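Local coordinates for 457aa long hypothetical protein (Pyrococcus horikoshii, PDB 2CSU) that is of unknown function but combines a Rossmann-like CoA-binding domain with two flavodoxin-like domains of the succinyl-CoA ligase type, at residues A[57-63]-A[83-87]; A[65-71]-A[89-95]; A[298-302]-A[356-360]. Residues are numbered along the deposited sequence.

Contact 1 (A[57-63]-A[83-87]); sequences SVKDIPD and QCGEK
In the Rossmann-like CoA-binding domain, the loop ahead of strand 67-70 folds over the C-terminal end of helix 74-87, the helix of the next beta-alpha-beta crossover. Residues 57-60 form a type I turn, closed by Asp-60 N to Ser-57 O at 3.0 Å; Ser-57, with chi1 t, also makes an ST turn through its OG. Ile-61 and Asp-63 are extended, Pro-62 helical (-56/-45). The CA atoms of Val-58 and Cys-84 lie 6.5 Å apart, those of Lys-59 and Lys-87 5.5 Å. Ser-57 OG donates a very short hydrogen bond (2.5 Å) to Gln-83 OE1, and a water links the same OE1 to Val-58 N. Val-58, chi1 p, sets CG1 3.7 Å from Gln-83 CB and 4.5 Å from Cys-84 SG, in a pocket completed by Ala-12 and Ile-14 of strand 10-14. Nearer the surface, the Lys-59 chain runs past Gln-83, with CD 3.7 Å from its CG, to a salt bridge between Lys-59 NZ and Glu-86 OE1 at 3.1 Å. Lys-87 (t, p, t, t) stretches along the loop: its NZ binds a water shared with Lys-59 O, donates to Ile-61 O at 2.5 Å and more weakly to Asp-63 O at 3.4 Å.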
ATOM      1  N   SER A  57      20.711  35.646  21.327  1.00 36.10           N
ATOM      2  CA  SER A  57      20.265  34.754  22.387  1.00 36.49           C
ATOM      3  C   SER A  57      18.752  34.857  22.597  1.00 36.49           C
ATOM      4  O   SER A  57      18.121  35.865  22.305  1.00 36.94           O
ATOM      5  CB  SER A  57      20.996  35.138  23.675  1.00 36.40           C
ATOM      6  OG  SER A  57      20.328  34.551  24.790  1.00 37.65           O
ATOM      7  N   VAL A  58      18.165  33.748  23.078  1.00 36.60           N
ATOM      8  CA  VAL A  58      16.726  33.738  23.304  1.00 36.79           C
ATOM      9  C   VAL A  58      16.314  34.751  24.373  1.00 37.18           C
ATOM     10  O   VAL A  58      15.143  35.030  24.592  1.00 37.12           O
ATOM     11  CB  VAL A  58      16.321  32.331  23.742  1.00 36.07           C
ATOM     12  CG1 VAL A  58      17.040  31.964  25.038  1.00 36.47           C
ATOM     13  CG2 VAL A  58      14.823  32.271  23.970  1.00 35.74           C
ATOM     14  N   LYS A  59      17.329  35.279  25.079  1.00 38.96           N
ATOM     15  CA  LYS A  59      17.042  36.238  26.138  1.00 40.22           C
ATOM     16  C   LYS A  59      16.717  37.625  25.576  1.00 40.32           C
ATOM     17  O   LYS A  59      16.075  38.450  26.210  1.00 40.70           O
ATOM     18  CB  LYS A  59      18.270  36.328  27.047  1.00 41.78           C
ATOM     19  CG  LYS A  59      18.369  35.147  28.015  1.00 43.91           C
ATOM     20  CD  LYS A  59      19.816  34.848  28.415  1.00 45.97           C
ATOM     21  CE  LYS A  59      20.376  35.876  29.402  1.00 46.98           C
ATOM     22  NZ  LYS A  59      21.584  35.346  30.032  1.00 48.63           N
ATOM     23  N   ASP A  60      17.218  37.883  24.351  1.00 40.41           N
ATOM     24  CA  ASP A  60      17.087  39.223  23.789  1.00 40.67           C
ATOM     25  C   ASP A  60      15.734  39.455  23.113  1.00 40.67           C
ATOM     26  O   ASP A  60      15.380  40.563  22.735  1.00 40.44           O
ATOM     27  CB  ASP A  60      18.213  39.435  22.776  1.00 40.66           C
ATOM     28  CG  ASP A  60      19.552  39.138  23.436  1.00 40.87           C
ATOM     29  OD1 ASP A  60      19.781  39.661  24.527  1.00 41.31           O
ATOM     30  OD2 ASP A  60      20.349  38.408  22.853  1.00 40.33           O
ATOM     31  N   ILE A  61      14.986  38.356  22.921  1.00 41.12           N
ATOM     32  CA  ILE A  61      13.661  38.493  22.311  1.00 41.94           C
ATOM     33  C   ILE A  61      12.690  39.298  23.200  1.00 42.97           C
ATOM     34  O   ILE A  61      12.346  38.906  24.305  1.00 42.77           O
ATOM     35  CB  ILE A  61      13.095  37.092  22.055  1.00 40.94           C
ATOM     36  CG1 ILE A  61      14.000  36.314  21.101  1.00 40.56           C
ATOM     37  CG2 ILE A  61      11.709  37.200  21.388  1.00 40.48           C
ATOM     38  CD1 ILE A  61      13.451  34.917  20.793  1.00 38.76           C
ATOM     39  N   PRO A  62      12.274  40.472  22.678  1.00 44.13           N
ATOM     40  CA  PRO A  62      11.363  41.367  23.396  1.00 45.50           C
ATOM     41  C   PRO A  62      10.036  40.700  23.805  1.00 46.36           C
ATOM     42  O   PRO A  62       9.525  40.879  24.904  1.00 47.12           O
ATOM     43  CB  PRO A  62      11.097  42.573  22.491  1.00 45.47           C
ATOM     44  CG  PRO A  62      12.183  42.589  21.418  1.00 44.89           C
ATOM     45  CD  PRO A  62      12.622  41.051  21.392  1.00 44.19           C
ATOM     46  N   ASP A  63       9.442  39.950  22.859  1.00 46.94           N
ATOM     47  CA  ASP A  63       8.153  39.312  23.132  1.00 47.29           C
ATOM     48  C   ASP A  63       8.304  38.083  24.041  1.00 47.01           C
ATOM     49  O   ASP A  63       9.398  37.670  24.402  1.00 46.66           O
ATOM     50  CB  ASP A  63       7.562  38.912  21.779  1.00 49.15           C
ATOM     51  CG  ASP A  63       6.209  38.241  21.953  1.00 50.89           C
ATOM     52  OD1 ASP A  63       5.337  38.854  22.569  1.00 51.60           O
ATOM     53  OD2 ASP A  63       6.012  37.176  21.377  1.00 51.31           O
ATOM     54  N   GLN A  83      19.345  29.163  29.264  1.00 26.52           N
ATOM     55  CA  GLN A  83      18.883  30.456  28.781  1.00 26.97           C
ATOM     56  C   GLN A  83      17.351  30.405  28.637  1.00 26.92           C
ATOM     57  O   GLN A  83      16.648  31.295  29.109  1.00 27.17           O
ATOM     58  CB  GLN A  83      19.547  30.793  27.443  1.00 27.85           C
ATOM     59  CG  GLN A  83      20.969  31.390  27.580  1.00 29.57           C
ATOM     60  CD  GLN A  83      21.640  31.633  26.235  1.00 30.05           C
ATOM     61  OE1 GLN A  83      21.055  32.244  25.338  1.00 30.75           O
ATOM     62  NE2 GLN A  83      22.870  31.161  26.092  1.00 30.37           N
ATOM     63  N   CYS A  84      16.828  29.352  28.008  1.00 26.59           N
ATOM     64  CA  CYS A  84      15.385  29.240  27.861  1.00 26.04           C
ATOM     65  C   CYS A  84      14.757  29.333  29.250  1.00 26.73           C
ATOM     66  O   CYS A  84      13.721  29.976  29.442  1.00 26.32           O
ATOM     67  CB  CYS A  84      15.009  27.915  27.203  1.00 24.18           C
ATOM     68  SG  CYS A  84      15.453  27.788  25.459  1.00 23.88           S
ATOM     69  N   GLY A  85      15.409  28.693  30.220  1.00 27.67           N
ATOM     70  CA  GLY A  85      14.910  28.716  31.581  1.00 28.73           C
ATOM     71  C   GLY A  85      14.748  30.117  32.146  1.00 29.39           C
ATOM     72  O   GLY A  85      13.693  30.459  32.690  1.00 29.84           O
ATOM     73  N   GLU A  86      15.789  30.934  32.024  1.00 31.27           N
ATOM     74  CA  GLU A  86      15.745  32.295  32.542  1.00 33.04           C
ATOM     75  C   GLU A  86      14.710  33.125  31.774  1.00 33.41           C
ATOM     76  O   GLU A  86      14.047  34.009  32.339  1.00 33.94           O
ATOM     77  CB  GLU A  86      17.127  32.930  32.420  1.00 34.80           C
ATOM     78  CG  GLU A  86      18.264  32.008  32.867  1.00 38.16           C
ATOM     79  CD  GLU A  86      19.650  32.619  32.665  1.00 41.37           C
ATOM     80  OE1 GLU A  86      19.877  33.270  31.618  1.00 42.23           O
ATOM     81  OE2 GLU A  86      20.520  32.442  33.551  1.00 43.25           O
ATOM     82  N   LYS A  87      14.560  32.812  30.490  1.00 32.75           N
ATOM     83  CA  LYS A  87      13.654  33.539  29.603  1.00 32.52           C
ATOM     84  C   LYS A  87      12.181  33.252  29.920  1.00 32.26           C
ATOM     85  O   LYS A  87      11.281  34.001  29.563  1.00 31.67           O
ATOM     86  CB  LYS A  87      13.962  33.141  28.161  1.00 34.12           C
ATOM     87  CG  LYS A  87      13.003  33.795  27.163  1.00 34.79           C
ATOM     88  CD  LYS A  87      13.002  35.322  27.271  1.00 35.71           C
ATOM     89  CE  LYS A  87      12.238  35.993  26.123  1.00 36.34           C
ATOM     90  NZ  LYS A  87      12.138  37.429  26.372  1.00 36.57           N
TER
HETATM   91  O   HOH W   1      19.485  31.302  23.064  1.00 30.18           O
HETATM   92  O   HOH W   2      13.971  38.204  28.546  1.00 49.81           O

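Contact 2 (A[65-71]-A[89-95])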
ATOM      1  N   ILE A  65       8.258  34.162  25.019  1.00 41.58           N
ATOM      2  CA  ILE A  65       8.451  32.868  24.381  1.00 39.29           C
ATOM      3  C   ILE A  65       7.940  31.738  25.285  1.00 37.80           C
ATOM      4  O   ILE A  65       8.283  31.638  26.455  1.00 37.36           O
ATOM      5  CB  ILE A  65       9.950  32.689  24.126  1.00 39.09           C
ATOM      6  CG1 ILE A  65      10.490  33.825  23.252  1.00 39.00           C
ATOM      7  CG2 ILE A  65      10.214  31.355  23.400  1.00 39.37           C
ATOM      8  CD1 ILE A  65       9.853  33.854  21.857  1.00 37.88           C
ATOM      9  N   ASP A  66       7.045  30.900  24.721  1.00 36.77           N
ATOM     10  CA  ASP A  66       6.576  29.748  25.491  1.00 35.38           C
ATOM     11  C   ASP A  66       7.025  28.418  24.880  1.00 33.93           C
ATOM     12  O   ASP A  66       6.809  27.348  25.426  1.00 34.52           O
ATOM     13  CB  ASP A  66       5.045  29.802  25.633  1.00 36.96           C
ATOM     14  CG  ASP A  66       4.372  29.826  24.266  1.00 38.95           C
ATOM     15  OD1 ASP A  66       5.015  30.275  23.316  1.00 39.85           O
ATOM     16  OD2 ASP A  66       3.205  29.444  24.178  1.00 39.98           O
ATOM     17  N   LEU A  67       7.651  28.515  23.690  1.00 31.98           N
ATOM     18  CA  LEU A  67       8.196  27.310  23.065  1.00 30.15           C
ATOM     19  C   LEU A  67       9.509  27.603  22.339  1.00 30.03           C
ATOM     20  O   LEU A  67       9.627  28.563  21.592  1.00 29.11           O
ATOM     21  CB  LEU A  67       7.174  26.774  22.064  1.00 29.11           C
ATOM     22  CG  LEU A  67       7.734  25.637  21.208  1.00 28.78           C
ATOM     23  CD1 LEU A  67       8.080  24.408  22.048  1.00 28.37           C
ATOM     24  CD2 LEU A  67       6.752  25.155  20.143  1.00 27.33           C
ATOM     25  N   ALA A  68      10.474  26.717  22.555  1.00 28.72           N
ATOM     26  CA  ALA A  68      11.761  26.851  21.893  1.00 27.93           C
ATOM     27  C   ALA A  68      12.186  25.522  21.314  1.00 27.23           C
ATOM     28  O   ALA A  68      11.935  24.471  21.899  1.00 26.97           O
ATOM     29  CB  ALA A  68      12.821  27.346  22.880  1.00 28.20           C
ATOM     30  N   ILE A  69      12.834  25.574  20.156  1.00 26.24           N
ATOM     31  CA  ILE A  69      13.332  24.378  19.515  1.00 25.50           C
ATOM     32  C   ILE A  69      14.845  24.491  19.557  1.00 26.12           C
ATOM     33  O   ILE A  69      15.420  25.445  19.020  1.00 26.74           O
ATOM     34  CB  ILE A  69      12.905  24.277  18.044  1.00 25.46           C
ATOM     35  CG1 ILE A  69      11.404  24.583  17.883  1.00 24.92           C
ATOM     36  CG2 ILE A  69      13.278  22.898  17.513  1.00 24.71           C
ATOM     37  CD1 ILE A  69      10.484  23.811  18.811  1.00 25.06           C
ATOM     38  N   ILE A  70      15.498  23.537  20.209  1.00 25.33           N
ATOM     39  CA  ILE A  70      16.935  23.570  20.289  1.00 25.32           C
ATOM     40  C   ILE A  70      17.507  22.649  19.231  1.00 25.87           C
ATOM     41  O   ILE A  70      17.345  21.428  19.282  1.00 26.69           O
ATOM     42  CB  ILE A  70      17.407  23.189  21.696  1.00 24.04           C
ATOM     43  CG1 ILE A  70      16.850  24.215  22.697  1.00 23.60           C
ATOM     44  CG2 ILE A  70      18.923  23.141  21.741  1.00 24.34           C
ATOM     45  CD1 ILE A  70      17.322  24.047  24.149  1.00 23.31           C
ATOM     46  N   VAL A  71      18.158  23.264  18.248  1.00 26.82           N
ATOM     47  CA  VAL A  71      18.751  22.543  17.138  1.00 28.44           C
ATOM     48  C   VAL A  71      20.176  23.015  16.894  1.00 29.09           C
ATOM     49  O   VAL A  71      20.609  23.264  15.774  1.00 30.86           O
ATOM     50  CB  VAL A  71      17.879  22.754  15.900  1.00 29.11           C
ATOM     51  CG1 VAL A  71      17.939  24.218  15.460  1.00 30.46           C
ATOM     52  CG2 VAL A  71      18.367  21.862  14.770  1.00 28.59           C
ATOM     53  N   VAL A  89      10.675  30.135  29.190  1.00 29.73           N
ATOM     54  CA  VAL A  89      10.089  29.233  28.207  1.00 28.75           C
ATOM     55  C   VAL A  89       9.373  28.060  28.883  1.00 28.96           C
ATOM     56  O   VAL A  89       9.833  27.491  29.863  1.00 29.29           O
ATOM     57  CB  VAL A  89      11.211  28.718  27.307  1.00 27.86           C
ATOM     58  CG1 VAL A  89      10.678  27.621  26.389  1.00 28.02           C
ATOM     59  CG2 VAL A  89      11.760  29.856  26.464  1.00 26.63           C
ATOM     60  N   LYS A  90       8.183  27.731  28.347  1.00 28.84           N
ATOM     61  CA  LYS A  90       7.397  26.670  28.968  1.00 28.61           C
ATOM     62  C   LYS A  90       7.828  25.281  28.491  1.00 27.22           C
ATOM     63  O   LYS A  90       8.050  24.364  29.272  1.00 27.18           O
ATOM     64  CB  LYS A  90       5.918  26.914  28.652  1.00 30.47           C
ATOM     65  CG  LYS A  90       5.334  28.063  29.482  1.00 33.02           C
ATOM     66  CD  LYS A  90       3.958  28.511  28.980  1.00 35.16           C
ATOM     67  CE  LYS A  90       3.391  29.690  29.783  1.00 37.34           C
ATOM     68  NZ  LYS A  90       3.427  30.904  28.969  1.00 38.82           N
ATOM     69  N   GLY A  91       7.913  25.134  27.156  1.00 25.38           N
ATOM     70  CA  GLY A  91       8.272  23.834  26.599  1.00 24.19           C
ATOM     71  C   GLY A  91       9.468  23.925  25.646  1.00 23.03           C
ATOM     72  O   GLY A  91       9.687  24.914  24.961  1.00 23.19           O
ATOM     73  N   VAL A  92      10.280  22.848  25.651  1.00 22.32           N
ATOM     74  CA  VAL A  92      11.444  22.813  24.771  1.00 20.52           C
ATOM     75  C   VAL A  92      11.522  21.497  23.983  1.00 20.92           C
ATOM     76  O   VAL A  92      11.415  20.407  24.531  1.00 22.22           O
ATOM     77  CB  VAL A  92      12.699  22.981  25.630  1.00 20.83           C
ATOM     78  CG1 VAL A  92      13.946  22.925  24.746  1.00 18.34           C
ATOM     79  CG2 VAL A  92      12.658  24.316  26.353  1.00 19.85           C
ATOM     80  N   VAL A  93      11.718  21.630  22.678  1.00 20.87           N
ATOM     81  CA  VAL A  93      11.911  20.483  21.824  1.00 19.88           C
ATOM     82  C   VAL A  93      13.397  20.510  21.497  1.00 20.80           C
ATOM     83  O   VAL A  93      13.897  21.487  20.913  1.00 20.78           O
ATOM     84  CB  VAL A  93      11.147  20.579  20.493  1.00 19.88           C
ATOM     85  CG1 VAL A  93      11.584  19.417  19.596  1.00 18.88           C
ATOM     86  CG2 VAL A  93       9.622  20.544  20.728  1.00 18.84           C
ATOM     87  N   ILE A  94      14.097  19.453  21.891  1.00 21.50           N
ATOM     88  CA  ILE A  94      15.531  19.330  21.642  1.00 21.50           C
ATOM     89  C   ILE A  94      15.712  18.353  20.494  1.00 22.30           C
ATOM     90  O   ILE A  94      15.554  17.139  20.663  1.00 21.80           O
ATOM     91  CB  ILE A  94      16.296  18.786  22.890  1.00 21.10           C
ATOM     92  CG1 ILE A  94      16.150  19.766  24.059  1.00 19.64           C
ATOM     93  CG2 ILE A  94      17.787  18.598  22.561  1.00 19.01           C
ATOM     94  CD1 ILE A  94      16.788  19.285  25.341  1.00 20.33           C
ATOM     95  N   ILE A  95      16.034  18.891  19.324  1.00 23.35           N
ATOM     96  CA  ILE A  95      16.225  18.078  18.139  1.00 24.19           C
ATOM     97  C   ILE A  95      17.574  17.392  18.197  1.00 24.24           C
ATOM     98  O   ILE A  95      17.716  16.236  17.820  1.00 24.89           O
ATOM     99  CB  ILE A  95      16.152  18.949  16.860  1.00 24.56           C
ATOM    100  CG1 ILE A  95      14.711  19.387  16.615  1.00 25.70           C
ATOM    101  CG2 ILE A  95      16.708  18.189  15.671  1.00 24.70           C
ATOM    102  CD1 ILE A  95      13.753  18.240  16.368  1.00 26.76           C
TER
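Ile-70 lays its CD1 3.6 Å from Val-92 CG1, reaching back along the neighbouring strand from a position level with Ile-94, whose CG1 is 4.3 Å from Ile-70 CB. Ala-68 is on this same face, where its CB meets Val-89 CG1 at 4.1 Å; helix 74-87 covers this face, Thr-80 on Ile-70 and Cys-84 on Ala-68. The other face carries Leu-67, Ile-69 and Val-93: Ile-69 CD1 packs 3.7 Å from Val-93 CB, Leu-67 CD1 sits over the backbone at Gly-91 O (3.4 Å), and Val-27 of helix 23-31 touches Ile-69. The backbones pair in parallel, Leu-67 beside Gly-91 through Ile-70 beside Ile-94, with axes 4.7 Å apart and 17° between their directions. Hydrogen bonds alternate from side to side: Gly-91 N to Asp-66 O (3.0 Å), Ala-68 N to Gly-91 O (3.1 Å), Val-93 N to Ala-68 O (3.0 Å), Ile-70 N to Val-93 O (2.7 Å) and Ile-95 N to Ile-70 O (2.9 Å). The carboxylate of Asp-66 turns to the backbone N atoms of Lys-9 and Gly-10 at the start of strand 10-14. With helix 74-87 as the connection, the two strands form a beta-alpha-beta crossover in the five-stranded parallel sheet of a Rossmann-like domain.

Contact 3 (A[298-302]-A[356-360]); sequences IMTNA and YYRTA
Selenomethionine Met-299 (chi1 p, chi2 t, chi3 m) reaches from the end of strand 295-300 onto helix 353-365, in a Ligase-CoA domain of alternating strands and helices. Residues 298-300 are extended and 356-360 helical; their axes run nearly antiparallel, at 168°, and 9.7 Å apart, with the CA atoms of Met-299 and Ala-360 separated by 7.4 Å. Met-299 SE lies 3.6 Å from Ala-360 CB, Met-299 CE 3.8 Å from Tyr-356 CD2, and Met-299 CB 4.1 Å from Thr-359 CG2. Tyr-356 has an off-rotamer chi1 of -94° and chi2 of 81°, which brings its ring back toward the strand end: Tyr-356 OH hydrogen-bonds to Ile-375 O and stands 3.2 Å from Asn-301 CB, which lies at the ring edge. Asn-301 (chi1 p) sends ND2 to Val-377 O. Both polar groups thus bind strand 371-377, which pairs in parallel with 295-300, while Ile-393 of helix 388-400 touches Met-299 and Tyr-356, and Leu-331 and Phe-334 of helix 325-334 pack on Thr-359.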
ATOM      1  N   ILE A 298     -22.042  -5.582   3.420  1.00 26.60           N
ATOM      2  CA  ILE A 298     -21.089  -5.326   2.354  1.00 26.15           C
ATOM      3  C   ILE A 298     -21.815  -5.077   1.033  1.00 26.96           C
ATOM      4  O   ILE A 298     -22.611  -5.910   0.597  1.00 26.90           O
ATOM      5  CB  ILE A 298     -20.149  -6.524   2.112  1.00 26.14           C
ATOM      6  CG1 ILE A 298     -19.327  -6.835   3.370  1.00 27.78           C
ATOM      7  CG2 ILE A 298     -19.231  -6.217   0.937  1.00 25.20           C
ATOM      8  CD1 ILE A 298     -18.591  -8.162   3.281  1.00 28.39           C
HETATM    9  N   MSE A 299     -21.558  -3.928   0.409  1.00 26.70           N
HETATM   10  CA  MSE A 299     -22.143  -3.643  -0.905  1.00 27.94           C
HETATM   11  C   MSE A 299     -20.958  -3.472  -1.871  1.00 26.73           C
HETATM   12  O   MSE A 299     -19.955  -2.842  -1.530  1.00 26.91           O
HETATM   13  CB  MSE A 299     -23.040  -2.392  -0.865  1.00 29.86           C
HETATM   14  CG  MSE A 299     -22.497  -1.181  -0.103  1.00 33.18           C
HETATM   15 SE   MSE A 299     -23.700   0.195  -0.027  1.00 38.20          SE
HETATM   16  CE  MSE A 299     -23.364   0.882  -1.514  1.00 30.55           C
ATOM     17  N   THR A 300     -21.061  -4.037  -3.069  1.00 25.62           N
ATOM     18  CA  THR A 300     -19.950  -3.958  -4.012  1.00 24.94           C
ATOM     19  C   THR A 300     -20.397  -4.062  -5.471  1.00 25.36           C
ATOM     20  O   THR A 300     -21.514  -4.516  -5.756  1.00 25.23           O
ATOM     21  CB  THR A 300     -18.939  -5.109  -3.748  1.00 23.88           C
ATOM     22  OG1 THR A 300     -17.822  -4.987  -4.623  1.00 22.26           O
ATOM     23  CG2 THR A 300     -19.599  -6.477  -4.008  1.00 25.16           C
ATOM     24  N   ASN A 301     -19.517  -3.644  -6.384  1.00 25.05           N
ATOM     25  CA  ASN A 301     -19.794  -3.727  -7.817  1.00 25.29           C
ATOM     26  C   ASN A 301     -18.889  -4.789  -8.432  1.00 24.96           C
ATOM     27  O   ASN A 301     -18.863  -4.986  -9.637  1.00 25.83           O
ATOM     28  CB  ASN A 301     -19.575  -2.358  -8.492  1.00 24.60           C
ATOM     29  CG  ASN A 301     -18.107  -1.961  -8.599  1.00 24.26           C
ATOM     30  OD1 ASN A 301     -17.262  -2.372  -7.796  1.00 23.88           O
ATOM     31  ND2 ASN A 301     -17.802  -1.126  -9.591  1.00 23.23           N
ATOM     32  N   ALA A 302     -18.157  -5.484  -7.569  1.00 25.13           N
ATOM     33  CA  ALA A 302     -17.230  -6.528  -7.982  1.00 25.17           C
ATOM     34  C   ALA A 302     -17.206  -7.659  -6.956  1.00 25.15           C
ATOM     35  O   ALA A 302     -16.905  -7.434  -5.782  1.00 25.32           O
ATOM     36  CB  ALA A 302     -15.830  -5.944  -8.133  1.00 25.23           C
ATOM     37  N   TYR A 356     -25.631   2.801  -6.348  1.00 33.60           N
ATOM     38  CA  TYR A 356     -24.919   2.899  -5.078  1.00 33.52           C
ATOM     39  C   TYR A 356     -25.740   3.662  -4.032  1.00 34.28           C
ATOM     40  O   TYR A 356     -25.820   3.293  -2.871  1.00 33.28           O
ATOM     41  CB  TYR A 356     -23.587   3.613  -5.324  1.00 32.44           C
ATOM     42  CG  TYR A 356     -22.505   2.616  -5.559  1.00 31.91           C
ATOM     43  CD1 TYR A 356     -22.349   2.045  -6.819  1.00 31.14           C
ATOM     44  CD2 TYR A 356     -21.621   2.275  -4.534  1.00 32.51           C
ATOM     45  CE1 TYR A 356     -21.316   1.149  -7.057  1.00 31.93           C
ATOM     46  CE2 TYR A 356     -20.592   1.372  -4.770  1.00 31.70           C
ATOM     47  CZ  TYR A 356     -20.443   0.806  -6.023  1.00 31.91           C
ATOM     48  OH  TYR A 356     -19.411  -0.080  -6.273  1.00 30.29           O
ATOM     49  N   TYR A 357     -26.334   4.788  -4.476  1.00 34.93           N
ATOM     50  CA  TYR A 357     -27.174   5.567  -3.568  1.00 35.83           C
ATOM     51  C   TYR A 357     -28.292   4.710  -2.971  1.00 35.95           C
ATOM     52  O   TYR A 357     -28.452   4.606  -1.763  1.00 36.31           O
ATOM     53  CB  TYR A 357     -27.777   6.735  -4.358  1.00 37.78           C
ATOM     54  CG  TYR A 357     -29.031   7.221  -3.713  1.00 39.77           C
ATOM     55  CD1 TYR A 357     -28.974   7.878  -2.486  1.00 41.00           C
ATOM     56  CD2 TYR A 357     -30.263   7.063  -4.352  1.00 40.49           C
ATOM     57  CE1 TYR A 357     -30.132   8.379  -1.908  1.00 41.54           C
ATOM     58  CE2 TYR A 357     -31.423   7.556  -3.769  1.00 41.40           C
ATOM     59  CZ  TYR A 357     -31.360   8.205  -2.549  1.00 41.89           C
ATOM     60  OH  TYR A 357     -32.514   8.659  -1.941  1.00 43.04           O
ATOM     61  N   ARG A 358     -29.095   4.097  -3.830  1.00 35.77           N
ATOM     62  CA  ARG A 358     -30.223   3.305  -3.361  1.00 35.79           C
ATOM     63  C   ARG A 358     -29.831   2.150  -2.448  1.00 34.82           C
ATOM     64  O   ARG A 358     -30.411   1.976  -1.377  1.00 35.33           O
ATOM     65  CB  ARG A 358     -31.023   2.765  -4.551  1.00 36.57           C
ATOM     66  CG  ARG A 358     -31.850   3.823  -5.267  1.00 38.05           C
ATOM     67  CD  ARG A 358     -32.610   3.219  -6.441  1.00 37.73           C
ATOM     68  NE  ARG A 358     -33.921   2.692  -6.056  1.00 37.96           N
ATOM     69  CZ  ARG A 358     -34.798   2.196  -6.927  1.00 38.25           C
ATOM     70  NH1 ARG A 358     -34.490   2.157  -8.218  1.00 37.30           N
ATOM     71  NH2 ARG A 358     -35.983   1.755  -6.518  1.00 37.93           N
ATOM     72  N   THR A 359     -28.854   1.359  -2.874  1.00 33.92           N
ATOM     73  CA  THR A 359     -28.415   0.215  -2.078  1.00 33.29           C
ATOM     74  C   THR A 359     -27.869   0.618  -0.698  1.00 33.07           C
ATOM     75  O   THR A 359     -28.165  -0.032   0.307  1.00 32.79           O
ATOM     76  CB  THR A 359     -27.335  -0.594  -2.828  1.00 32.86           C
ATOM     77  OG1 THR A 359     -27.871  -1.067  -4.072  1.00 31.78           O
ATOM     78  CG2 THR A 359     -26.898  -1.782  -1.995  1.00 32.36           C
ATOM     79  N   ALA A 360     -27.081   1.687  -0.653  1.00 33.10           N
ATOM     80  CA  ALA A 360     -26.501   2.154   0.606  1.00 33.94           C
ATOM     81  C   ALA A 360     -27.602   2.598   1.566  1.00 34.43           C
ATOM     82  O   ALA A 360     -27.570   2.272   2.760  1.00 33.70           O
ATOM     83  CB  ALA A 360     -25.528   3.304   0.340  1.00 33.52           C
TER

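In the fold
From the N terminus, the chain passes strands 10-14 and 38-42 before reaching the loop of contact 1, then runs directly into the first strand of contact 2. Helix 74-87 follows and closes contact 1 at its far end; a short turn later strand 91-94 closes contact 2. The two contacts therefore cross along the chain, and they touch in space: Cys-84 SG packs on Ala-68 CB at 3.7 Å and Lys-87 CE on Ile-65 CG1 at 4.0 Å. Together they join this loop, helix 74-87 and two neighbouring strands. Contact 3 opens some 200 residues later on strand 295-300 and closes 54 residues on with helix 353-365, in the Ligase-CoA region, about 51 Å from contact 2 between centres.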